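Local coordinates for protein putative cytochrome C (Sinorhizobium meliloti, PDB 4PWA) that carries a covalently attached heme c and, as a small c-type cytochrome, probably transfers electrons in bacterial sulfite oxidation, at residues A[23-28]-A[38-43]; A[43-48]-A[77-82]; A[16-21]-A[64-69]. All blocks are in the same frame, centred on the assembly; numbering follows the deposited sequence.

Interaction 1. Residues A[23-28]-A[38-43]; sequences LCHTLA and PNLDEL. With HEC (heme c), chain E.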
loop_
_atom_site.group_PDB
_atom_site.type_symbol
_atom_site.label_atom_id
_atom_site.label_comp_id
_atom_site.label_asym_id
_atom_site.label_seq_id
_atom_site.Cartn_x
_atom_site.Cartn_y
_atom_site.Cartn_z
ATOM N N LEU A 23 5.105 -7.925 4.429
ATOM C CA LEU A 23 5.159 -7.003 3.287
ATOM C C LEU A 23 4.285 -7.480 2.125
ATOM O O LEU A 23 3.780 -6.666 1.360
ATOM C CB LEU A 23 6.605 -6.789 2.803
ATOM C CG LEU A 23 7.578 -6.056 3.741
ATOM C CD1 LEU A 23 8.990 -5.915 3.123
ATOM C CD2 LEU A 23 7.045 -4.702 4.116
ATOM N N CYS A 24 4.113 -8.792 1.988
ATOM C CA CYS A 24 3.321 -9.356 0.892
ATOM C C CYS A 24 1.901 -9.758 1.343
ATOM O O CYS A 24 0.960 -9.771 0.541
ATOM C CB CYS A 24 4.046 -10.566 0.278
ATOM S SG CYS A 24 5.517 -10.262 -0.844
ATOM N N HIS A 25 1.733 -10.077 2.622
ATOM C CA HIS A 25 0.473 -10.660 3.104
ATOM C C HIS A 25 -0.225 -9.841 4.175
ATOM O O HIS A 25 0.429 -9.181 4.993
ATOM C CB HIS A 25 0.753 -12.033 3.700
ATOM C CG HIS A 25 1.042 -13.079 2.679
ATOM N ND1 HIS A 25 0.045 -13.707 1.965
ATOM C CD2 HIS A 25 2.210 -13.614 2.260
ATOM C CE1 HIS A 25 0.590 -14.590 1.152
ATOM N NE2 HIS A 25 1.903 -14.555 1.312
ATOM N N THR A 26 -1.552 -9.918 4.182
ATOM C CA THR A 26 -2.360 -9.335 5.245
ATOM C C THR A 26 -2.615 -10.390 6.327
ATOM O O THR A 26 -3.000 -11.518 6.025
ATOM C CB THR A 26 -3.690 -8.782 4.719
ATOM O OG1 THR A 26 -3.428 -7.658 3.877
ATOM C CG2 THR A 26 -4.612 -8.330 5.871
ATOM N N LEU A 27 -2.377 -9.995 7.577
ATOM C CA LEU A 27 -2.622 -10.824 8.740
ATOM C C LEU A 27 -2.812 -9.927 9.960
ATOM O O LEU A 27 -1.866 -9.346 10.469
ATOM C CB LEU A 27 -1.451 -11.795 8.957
ATOM C CG LEU A 27 -1.650 -12.837 10.063
ATOM C CD1 LEU A 27 -2.628 -13.906 9.592
ATOM C CD2 LEU A 27 -0.314 -13.440 10.506
ATOM N N ALA A 28 -4.046 -9.837 10.435
ATOM C CA ALA A 28 -4.422 -8.904 11.483
ATOM C C ALA A 28 -3.592 -9.039 12.760
ATOM O O ALA A 28 -3.161 -8.043 13.315
ATOM C CB ALA A 28 -5.918 -9.042 11.794
ATOM N N PRO A 38 -2.348 -13.388 -1.149
ATOM C CA PRO A 38 -3.673 -13.448 -0.554
ATOM C C PRO A 38 -3.733 -13.043 0.926
ATOM O O PRO A 38 -2.771 -13.224 1.683
ATOM C CB PRO A 38 -4.074 -14.929 -0.726
ATOM C CG PRO A 38 -2.807 -15.664 -0.938
ATOM C CD PRO A 38 -1.931 -14.698 -1.682
ATOM N N ASN A 39 -4.872 -12.491 1.314
ATOM C CA ASN A 39 -5.129 -12.155 2.696
ATOM C C ASN A 39 -5.186 -13.453 3.468
ATOM O O ASN A 39 -6.038 -14.283 3.198
ATOM C CB ASN A 39 -6.449 -11.379 2.820
ATOM C CG ASN A 39 -6.743 -10.944 4.233
ATOM O OD1 ASN A 39 -6.215 -11.501 5.186
ATOM N ND2 ASN A 39 -7.599 -9.946 4.378
ATOM N N LEU A 40 -4.257 -13.642 4.401
ATOM C CA LEU A 40 -4.194 -14.884 5.166
ATOM C C LEU A 40 -5.323 -14.990 6.193
ATOM O O LEU A 40 -5.667 -16.091 6.631
ATOM C CB LEU A 40 -2.818 -15.057 5.826
ATOM C CG LEU A 40 -1.620 -15.171 4.857
ATOM C CD1 LEU A 40 -0.303 -15.266 5.615
ATOM C CD2 LEU A 40 -1.772 -16.368 3.863
ATOM N N ASP A 41 -5.911 -13.861 6.568
ATOM C CA ASP A 41 -7.115 -13.876 7.413
ATOM C C ASP A 41 -8.321 -14.404 6.634
ATOM O O ASP A 41 -9.291 -14.888 7.229
ATOM C CB ASP A 41 -7.427 -12.486 7.962
ATOM C CG ASP A 41 -6.353 -11.972 8.919
ATOM O OD1 ASP A 41 -5.786 -12.776 9.707
ATOM O OD2 ASP A 41 -6.088 -10.744 8.902
ATOM N N GLU A 42 -8.248 -14.311 5.309
ATOM C CA GLU A 42 -9.277 -14.846 4.428
ATOM C C GLU A 42 -9.004 -16.309 4.090
ATOM O O GLU A 42 -9.897 -17.134 4.110
ATOM C CB GLU A 42 -9.347 -14.007 3.146
ATOM C CG GLU A 42 -10.308 -14.511 2.079
ATOM C CD GLU A 42 -11.777 -14.439 2.466
ATOM O OE1 GLU A 42 -12.126 -13.974 3.584
ATOM O OE2 GLU A 42 -12.593 -14.868 1.618
ATOM N N LEU A 43 -7.763 -16.620 3.762
ATOM C CA LEU A 43 -7.389 -17.978 3.390
ATOM C C LEU A 43 -7.563 -18.941 4.576
ATOM O O LEU A 43 -8.150 -20.013 4.424
ATOM C CB LEU A 43 -5.949 -17.984 2.880
ATOM C CG LEU A 43 -5.577 -18.917 1.736
ATOM C CD1 LEU A 43 -6.525 -18.735 0.560
ATOM C CD2 LEU A 43 -4.113 -18.652 1.328
HETATM FE FE HEC E . 3.201 -15.916 0.588
HETATM C CHA HEC E . 0.868 -17.613 -1.225
HETATM C CHB HEC E . 2.357 -17.612 3.369
HETATM C CHC HEC E . 5.890 -14.567 2.170
HETATM C CHD HEC E . 3.576 -13.652 -1.910
HETATM N NA HEC E . 1.904 -17.371 0.984
HETATM C C1A HEC E . 0.969 -17.890 0.115
HETATM C C2A HEC E . 0.127 -18.815 0.849
HETATM C C3A HEC E . 0.518 -18.811 2.119
HETATM C C4A HEC E . 1.640 -17.889 2.231
HETATM C CMA HEC E . -0.116 -19.635 3.250
HETATM C CAA HEC E . -1.031 -19.635 0.245
HETATM C CBA HEC E . -0.413 -20.798 -0.517
HETATM C CGA HEC E . -1.469 -21.745 -1.030
HETATM O O1A HEC E . -1.366 -22.958 -0.715
HETATM O O2A HEC E . -2.415 -21.307 -1.747
HETATM N NB HEC E . 3.964 -16.066 2.400
HETATM C C1B HEC E . 3.513 -16.878 3.411
HETATM C C2B HEC E . 4.494 -16.868 4.474
HETATM C C3B HEC E . 5.437 -15.996 4.156
HETATM C C4B HEC E . 5.147 -15.502 2.835
HETATM C CMB HEC E . 4.371 -17.567 5.844
HETATM C CAB HEC E . 6.678 -15.633 4.999
HETATM C CBB HEC E . 7.668 -16.804 5.113
HETATM N NC HEC E . 4.456 -14.369 0.216
HETATM C C1C HEC E . 5.551 -14.003 0.962
HETATM C C2C HEC E . 6.433 -13.173 0.167
HETATM C C3C HEC E . 5.686 -12.735 -0.863
HETATM C C4C HEC E . 4.499 -13.594 -0.904
HETATM C CMC HEC E . 7.554 -12.374 0.854
HETATM C CAC HEC E . 5.997 -11.679 -1.971
HETATM C CBC HEC E . 7.406 -11.125 -2.270
HETATM N ND HEC E . 2.350 -15.677 -1.262
HETATM C C1D HEC E . 2.674 -14.657 -2.141
HETATM C C2D HEC E . 1.923 -14.794 -3.365
HETATM C C3D HEC E . 1.070 -16.035 -3.168
HETATM C C4D HEC E . 1.393 -16.505 -1.833
HETATM C CMD HEC E . 1.967 -13.869 -4.596
HETATM C CAD HEC E . 0.064 -16.636 -4.177
HETATM C CBD HEC E . 0.644 -17.910 -4.764
HETATM C CGD HEC E . -0.203 -18.364 -5.926
HETATM O O1D HEC E . -1.276 -18.974 -5.669
HETATM O O2D HEC E . 0.212 -18.133 -7.100
#
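H25 and P38 meet through a hydrogen bond in which ND1 of H25 donates to the carbonyl O of P38 at 2.9 Å. The acceptor lies in the imidazole plane and the bond is nearly straight (164° at the hydrogen), which helps to fix the rotation of the ring whose NE2 binds the heme iron at 2.0 Å. Two more hydrogen bonds join the segments: L40 N donates to T26 O at 3.0 Å, and A28 N to D41 OD2 at 2.7 Å, where the carboxylate uses its syn lone pair. D41 OD1 is hydrogen-bonded to G84 N. A proline carbonyl behind the axial histidine is a familiar feature of class I cytochromes c, and H25 closes the CXXCH motif begun by C21; C24 SG is covalently bonded to heme CAC, and M61 is the other axial ligand. Apolar contacts centre on L40. Its CD1 makes an off-centre CH-pi contact with the H25 ring, 4.2 Å from the centroid, its CD2 reaches the heme methyl CMA at 3.7 Å, and its CB meets L27 CD1. N39 caps helix 40-43: OD1 accepts from D41 N at 2.8 Å and, weakly, from E42 N. With CG anti to the backbone N (chi1 -177°), the amide also packs against T26 CB and CG2. An alanine at N39 would probably leave D41 N and E42 N without their side-chain cap and open a gap beside T26 CG2.

Interaction 2. Residues A[43-48]-A[77-82]; sequences LKPDAE and LYVSTV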
loop_
_atom_site.group_PDB
_atom_site.type_symbol
_atom_site.label_atom_id
_atom_site.label_comp_id
_atom_site.label_asym_id
_atom_site.label_seq_id
_atom_site.Cartn_x
_atom_site.Cartn_y
_atom_site.Cartn_z
ATOM N N LEU A 43 -7.763 -16.620 3.762
ATOM C CA LEU A 43 -7.389 -17.978 3.390
ATOM C C LEU A 43 -7.563 -18.941 4.576
ATOM O O LEU A 43 -8.150 -20.013 4.424
ATOM C CB LEU A 43 -5.949 -17.984 2.880
ATOM C CG LEU A 43 -5.577 -18.917 1.736
ATOM C CD1 LEU A 43 -6.525 -18.735 0.560
ATOM C CD2 LEU A 43 -4.113 -18.652 1.328
ATOM N N LYS A 44 -7.106 -18.520 5.755
ATOM C CA LYS A 44 -7.146 -19.335 6.976
ATOM C C LYS A 44 -6.588 -20.738 6.724
ATOM O O LYS A 44 -7.276 -21.732 6.940
ATOM C CB LYS A 44 -8.571 -19.429 7.568
ATOM C CG LYS A 44 -9.199 -18.083 7.979
ATOM C CD LYS A 44 -10.418 -18.256 8.915
ATOM C CE LYS A 44 -11.682 -17.548 8.395
ATOM N NZ LYS A 44 -11.630 -16.015 8.339
ATOM N N PRO A 45 -5.329 -20.814 6.274
ATOM C CA PRO A 45 -4.688 -22.085 5.941
ATOM C C PRO A 45 -4.275 -22.884 7.175
ATOM O O PRO A 45 -3.984 -22.293 8.216
ATOM C CB PRO A 45 -3.426 -21.642 5.198
ATOM C CG PRO A 45 -3.042 -20.378 5.860
ATOM C CD PRO A 45 -4.357 -19.702 6.253
ATOM N N ASP A 46 -4.242 -24.210 7.052
ATOM C CA ASP A 46 -3.658 -25.049 8.102
ATOM C C ASP A 46 -2.117 -25.033 8.054
ATOM O O ASP A 46 -1.516 -24.585 7.076
ATOM C CB ASP A 46 -4.206 -26.482 8.050
ATOM C CG ASP A 46 -3.917 -27.187 6.730
ATOM O OD1 ASP A 46 -2.848 -26.956 6.129
ATOM O OD2 ASP A 46 -4.774 -27.984 6.291
ATOM N N ALA A 47 -1.507 -25.522 9.132
ATOM C CA ALA A 47 -0.056 -25.524 9.317
ATOM C C ALA A 47 0.678 -26.150 8.138
ATOM O O ALA A 47 1.679 -25.614 7.665
ATOM C CB ALA A 47 0.310 -26.250 10.626
ATOM N N GLU A 48 0.169 -27.276 7.655
ATOM C CA GLU A 48 0.798 -27.960 6.528
ATOM C C GLU A 48 0.836 -27.079 5.274
ATOM O O GLU A 48 1.842 -27.034 4.573
ATOM C CB GLU A 48 0.089 -29.279 6.213
ATOM C CG GLU A 48 0.927 -30.199 5.339
ATOM C CD GLU A 48 0.213 -31.483 4.992
ATOM O OE1 GLU A 48 0.532 -32.537 5.598
ATOM O OE2 GLU A 48 -0.683 -31.434 4.119
ATOM N N LEU A 77 2.819 -22.823 12.322
ATOM C CA LEU A 77 1.975 -22.908 13.516
ATOM C C LEU A 77 1.281 -21.574 13.832
ATOM O O LEU A 77 0.079 -21.545 14.119
ATOM C CB LEU A 77 2.800 -23.355 14.732
ATOM C CG LEU A 77 2.049 -23.426 16.067
ATOM C CD1 LEU A 77 0.816 -24.349 15.958
ATOM C CD2 LEU A 77 2.979 -23.876 17.214
ATOM N N TYR A 78 2.044 -20.482 13.770
ATOM C CA TYR A 78 1.555 -19.152 14.120
ATOM C C TYR A 78 0.421 -18.735 13.205
ATOM O O TYR A 78 -0.684 -18.459 13.656
ATOM C CB TYR A 78 2.708 -18.126 14.058
ATOM C CG TYR A 78 2.276 -16.670 14.062
ATOM C CD1 TYR A 78 1.722 -16.089 15.199
ATOM C CD2 TYR A 78 2.424 -15.876 12.930
ATOM C CE1 TYR A 78 1.320 -14.769 15.210
ATOM C CE2 TYR A 78 2.025 -14.543 12.925
ATOM C CZ TYR A 78 1.470 -14.003 14.061
ATOM O OH TYR A 78 1.058 -12.708 14.055
ATOM N N VAL A 79 0.714 -18.680 11.910
ATOM C CA VAL A 79 -0.269 -18.283 10.926
ATOM C C VAL A 79 -1.567 -19.097 11.052
ATOM O O VAL A 79 -2.665 -18.543 11.072
ATOM C CB VAL A 79 0.278 -18.446 9.515
ATOM C CG1 VAL A 79 -0.838 -18.172 8.477
ATOM C CG2 VAL A 79 1.499 -17.525 9.295
ATOM N N SER A 80 -1.434 -20.414 11.161
ATOM C CA SER A 80 -2.593 -21.279 11.177
ATOM C C SER A 80 -3.425 -21.119 12.445
ATOM O O SER A 80 -4.620 -21.428 12.440
ATOM C CB SER A 80 -2.172 -22.730 11.002
ATOM O OG SER A 80 -1.152 -23.048 11.923
ATOM N N THR A 81 -2.806 -20.642 13.517
ATOM C CA THR A 81 -3.516 -20.420 14.775
ATOM C C THR A 81 -4.208 -19.066 14.826
ATOM O O THR A 81 -5.325 -18.967 15.328
ATOM C CB THR A 81 -2.554 -20.481 15.973
ATOM O OG1 THR A 81 -1.796 -21.684 15.907
ATOM C CG2 THR A 81 -3.316 -20.426 17.281
ATOM N N VAL A 82 -3.541 -18.025 14.332
ATOM C CA VAL A 82 -4.043 -16.657 14.510
ATOM C C VAL A 82 -4.854 -16.114 13.354
ATOM O O VAL A 82 -5.510 -15.100 13.522
ATOM C CB VAL A 82 -2.922 -15.629 14.824
ATOM C CG1 VAL A 82 -2.139 -16.044 16.059
ATOM C CG2 VAL A 82 -2.005 -15.409 13.613
HETATM O O HOH W 1 -5.788 -20.914 9.780
#
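S80, P45 and A47 carry this contact, in which the turn leading into helix 47-56 lies against the last turns of helix 69-82. S80 turns its CB toward the turn and sets it in the angle between two backbone groups, 3.4 Å from P45 O and 3.4 Å from A47 N. Its CA also makes a CA-H...O contact with P45 O. The hydroxyl lies between the backbone N and the carbonyl carbon (chi1 51°) and is hydrogen-bonded to A76 O in its own helix, and OG lies 3.8 Å from A47 CB. Small groups meet here, and the backbones come close, with the CA atoms of D46 and S80 5.0 Å apart. P45 adds the apolar part: its ring atom CG touches V79 CG1 at 4.1 Å, the two side chains crossing at about a right angle. V50 packs on both of them, and P45 also touches the heme, which links this edge of the contact to the heme pocket. Beside the contact D46 is the N-cap of helix 47-56, its OD1 accepting from the backbone N of R49, a heme-binding residue. No direct hydrogen bond joins the two segments. A water takes that role, donating to P45 O at 2.8 Å and to S80 O at 3.0 Å, so two carbonyls that could not bond to each other are both satisfied. The chemistry thus implies that close van der Waals fit and one bridging water, rather than direct polar pairing, hold the turn to the helix.

Interaction 3. Residues A[16-21]-A[64-69]; sequences RSEPQC and NEILTD. With HEC (heme c), chain E.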
loop_
_atom_site.group_PDB
_atom_site.type_symbol
_atom_site.label_atom_id
_atom_site.label_comp_id
_atom_site.label_asym_id
_atom_site.label_seq_id
_atom_site.Cartn_x
_atom_site.Cartn_y
_atom_site.Cartn_z
ATOM N N ARG A 16 12.122 -11.563 10.590
ATOM C CA ARG A 16 13.182 -12.495 10.136
ATOM C C ARG A 16 13.086 -12.962 8.682
ATOM O O ARG A 16 14.114 -13.166 8.029
ATOM C CB ARG A 16 13.219 -13.732 11.025
ATOM C CG ARG A 16 13.334 -13.437 12.502
ATOM C CD ARG A 16 13.676 -14.724 13.226
ATOM N NE ARG A 16 13.725 -14.562 14.658
ATOM C CZ ARG A 16 14.002 -15.538 15.511
ATOM N NH1 ARG A 16 14.247 -16.765 15.069
ATOM N NH2 ARG A 16 14.031 -15.285 16.814
ATOM N N SER A 17 11.868 -13.156 8.184
ATOM C CA SER A 17 11.667 -13.636 6.819
ATOM C C SER A 17 12.211 -12.665 5.788
ATOM O O SER A 17 12.186 -11.466 5.994
ATOM C CB SER A 17 10.181 -13.890 6.553
ATOM O OG SER A 17 9.378 -12.819 7.018
ATOM N N GLU A 18 12.707 -13.195 4.680
ATOM C CA GLU A 18 13.268 -12.371 3.610
ATOM C C GLU A 18 12.704 -12.843 2.260
ATOM O O GLU A 18 12.940 -13.994 1.866
ATOM C CB GLU A 18 14.800 -12.469 3.603
ATOM C CG GLU A 18 15.462 -11.634 4.710
ATOM C CD GLU A 18 16.986 -11.646 4.678
ATOM O OE1 GLU A 18 17.578 -11.852 3.589
ATOM O OE2 GLU A 18 17.594 -11.443 5.758
ATOM N N PRO A 19 11.903 -11.993 1.589
ATOM C CA PRO A 19 11.351 -10.729 2.083
ATOM C C PRO A 19 10.380 -11.043 3.204
ATOM O O PRO A 19 9.996 -12.194 3.356
ATOM C CB PRO A 19 10.619 -10.156 0.861
ATOM C CG PRO A 19 11.143 -10.931 -0.309
ATOM C CD PRO A 19 11.459 -12.276 0.217
ATOM N N GLN A 20 9.993 -10.053 3.993
ATOM C CA GLN A 20 9.095 -10.311 5.136
ATOM C C GLN A 20 7.672 -10.700 4.687
ATOM O O GLN A 20 7.136 -10.120 3.758
ATOM C CB GLN A 20 9.079 -9.105 6.072
ATOM C CG GLN A 20 10.375 -8.978 6.856
ATOM C CD GLN A 20 10.981 -7.596 6.863
ATOM O OE1 GLN A 20 10.341 -6.615 6.494
ATOM N NE2 GLN A 20 12.228 -7.511 7.300
ATOM N N CYS A 21 7.092 -11.713 5.335
ATOM C CA CYS A 21 5.734 -12.159 5.006
ATOM C C CYS A 21 4.761 -11.002 5.071
ATOM O O CYS A 21 3.896 -10.882 4.207
ATOM C CB CYS A 21 5.230 -13.231 5.975
ATOM S SG CYS A 21 6.369 -14.532 6.371
ATOM N N ASN A 64 11.678 -20.331 0.499
ATOM C CA ASN A 64 12.580 -19.911 1.552
ATOM C C ASN A 64 14.029 -20.240 1.234
ATOM O O ASN A 64 14.316 -21.232 0.552
ATOM C CB ASN A 64 12.184 -20.572 2.872
ATOM C CG ASN A 64 13.225 -20.381 3.946
ATOM O OD1 ASN A 64 13.438 -19.267 4.403
ATOM N ND2 ASN A 64 13.903 -21.465 4.335
ATOM N N GLU A 65 14.939 -19.385 1.707
ATOM C CA GLU A 65 16.370 -19.699 1.709
ATOM C C GLU A 65 17.015 -19.558 3.077
ATOM O O GLU A 65 17.940 -20.296 3.380
ATOM C CB GLU A 65 17.145 -18.835 0.713
ATOM C CG GLU A 65 16.647 -18.915 -0.729
ATOM C CD GLU A 65 16.933 -20.260 -1.421
ATOM O OE1 GLU A 65 18.109 -20.717 -1.398
ATOM O OE2 GLU A 65 15.982 -20.843 -2.012
ATOM N N ILE A 66 16.567 -18.625 3.908
ATOM C CA ILE A 66 17.328 -18.312 5.124
ATOM C C ILE A 66 16.776 -18.936 6.408
ATOM O O ILE A 66 17.527 -19.169 7.348
ATOM C CB ILE A 66 17.503 -16.786 5.327
ATOM C CG1 ILE A 66 16.164 -16.102 5.582
ATOM C CG2 ILE A 66 18.213 -16.160 4.127
ATOM C CD1 ILE A 66 16.327 -14.699 6.046
ATOM N N LEU A 67 15.474 -19.192 6.449
ATOM C CA LEU A 67 14.841 -19.729 7.652
ATOM C C LEU A 67 15.227 -21.183 7.853
ATOM O O LEU A 67 15.254 -21.957 6.896
ATOM C CB LEU A 67 13.312 -19.610 7.569
ATOM C CG LEU A 67 12.585 -18.338 8.043
ATOM C CD1 LEU A 67 13.440 -17.090 8.031
ATOM C CD2 LEU A 67 11.309 -18.129 7.224
ATOM N N THR A 68 15.533 -21.542 9.098
ATOM C CA THR A 68 15.769 -22.937 9.466
ATOM C C THR A 68 14.443 -23.666 9.433
ATOM O O THR A 68 13.386 -23.042 9.390
ATOM C CB THR A 68 16.314 -23.088 10.890
ATOM O OG1 THR A 68 15.348 -22.598 11.831
ATOM C CG2 THR A 68 17.630 -22.354 11.059
ATOM N N ASP A 69 14.500 -24.987 9.480
ATOM C CA ASP A 69 13.298 -25.789 9.408
ATOM C C ASP A 69 12.367 -25.521 10.596
ATOM O O ASP A 69 11.151 -25.409 10.402
ATOM C CB ASP A 69 13.645 -27.275 9.249
ATOM C CG ASP A 69 14.228 -27.596 7.856
ATOM O OD1 ASP A 69 14.235 -26.703 6.976
ATOM O OD2 ASP A 69 14.681 -28.745 7.637
HETATM FE FE HEC E . 3.201 -15.916 0.588
HETATM C CHA HEC E . 0.868 -17.613 -1.225
HETATM C CHB HEC E . 2.357 -17.612 3.369
HETATM C CHC HEC E . 5.890 -14.567 2.170
HETATM C CHD HEC E . 3.576 -13.652 -1.910
HETATM N NA HEC E . 1.904 -17.371 0.984
HETATM C C1A HEC E . 0.969 -17.890 0.115
HETATM C C2A HEC E . 0.127 -18.815 0.849
HETATM C C3A HEC E . 0.518 -18.811 2.119
HETATM C C4A HEC E . 1.640 -17.889 2.231
HETATM C CMA HEC E . -0.116 -19.635 3.250
HETATM C CAA HEC E . -1.031 -19.635 0.245
HETATM C CBA HEC E . -0.413 -20.798 -0.517
HETATM C CGA HEC E . -1.469 -21.745 -1.030
HETATM O O1A HEC E . -1.366 -22.958 -0.715
HETATM O O2A HEC E . -2.415 -21.307 -1.747
HETATM N NB HEC E . 3.964 -16.066 2.400
HETATM C C1B HEC E . 3.513 -16.878 3.411
HETATM C C2B HEC E . 4.494 -16.868 4.474
HETATM C C3B HEC E . 5.437 -15.996 4.156
HETATM C C4B HEC E . 5.147 -15.502 2.835
HETATM C CMB HEC E . 4.371 -17.567 5.844
HETATM C CAB HEC E . 6.678 -15.633 4.999
HETATM C CBB HEC E . 7.668 -16.804 5.113
HETATM N NC HEC E . 4.456 -14.369 0.216
HETATM C C1C HEC E . 5.551 -14.003 0.962
HETATM C C2C HEC E . 6.433 -13.173 0.167
HETATM C C3C HEC E . 5.686 -12.735 -0.863
HETATM C C4C HEC E . 4.499 -13.594 -0.904
HETATM C CMC HEC E . 7.554 -12.374 0.854
HETATM C CAC HEC E . 5.997 -11.679 -1.971
HETATM C CBC HEC E . 7.406 -11.125 -2.270
HETATM N ND HEC E . 2.350 -15.677 -1.262
HETATM C C1D HEC E . 2.674 -14.657 -2.141
HETATM C C2D HEC E . 1.923 -14.794 -3.365
HETATM C C3D HEC E . 1.070 -16.035 -3.168
HETATM C C4D HEC E . 1.393 -16.505 -1.833
HETATM C CMD HEC E . 1.967 -13.869 -4.596
HETATM C CAD HEC E . 0.064 -16.636 -4.177
HETATM C CBD HEC E . 0.644 -17.910 -4.764
HETATM C CGD HEC E . -0.203 -18.364 -5.926
HETATM O O1D HEC E . -1.276 -18.974 -5.669
HETATM O O2D HEC E . 0.212 -18.133 -7.100
HETATM O O HOH W 2 14.459 -16.432 2.310
HETATM O O HOH W 3 12.123 -16.390 4.303
#
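The loop that leads from helix 4-16 into the CXXCH heme-attachment motif here meets the loop between the axial ligand M61 and helix 69-82, with I66 reaching across to R16 and E18. The end of I66 does the touching: CD1 lies 3.3 Å from R16 O and 3.4 Å from E18 CD. It rests against E18 from CB to the carboxylate, the two side chains crossing at about a right angle. Deeper in, L67 brings CD1 against R16 O and S17 CA, while I12 and I72 of the two flanking helices pack on the same leucine. Polar groups meet through water instead. One water donates to E18 O at 2.9 Å and accepts from E65 N at 3.1 Å; a second accepts from E18 N and donates to N64 OD1. That oxygen also shapes its own loop, accepting from L67 N at 2.9 Å on a lone pair in the amide plane, an Asx motif, while N64 ND2 returns a bond to L67 O at 2.9 Å. On the heme side S17 OG accepts from C21 N at 3.0 Å and is also hydrogen-bonded to I12 O, which probably steadies the start of the motif whose C21 SG is covalently bonded to heme CAB. R16 forms a salt bridge with E71, so helices 4-16 and 69-82 are tied together beside the loops. Such pairing of the N- and C-terminal helices, with the heme-binding CXXCH just after the first, is typical of class I cytochromes c.

In the fold
Interaction 1 is the buried one, its hydrogen bonds direct, and it includes the iron ligand H25 and the heme-attached C24; interactions 2 and 3 are only partly buried and rely on apolar fit and bridging waters. Interactions 1 and 2 share L43, and they touch where L27 packs on Y78 and V82 and L40 on V79, so helix 69-82 packs behind L27 and L40, the latter lying against the axial histidine. Interaction 3 lies on the opposite side of the chain's centre, about 17 Å between centres from each of the others. It meets interaction 1 through the heme and the adjoining CXXCH sequence, whereas it makes no touch with interaction 2, although both involve segments of or next to helix 69-82.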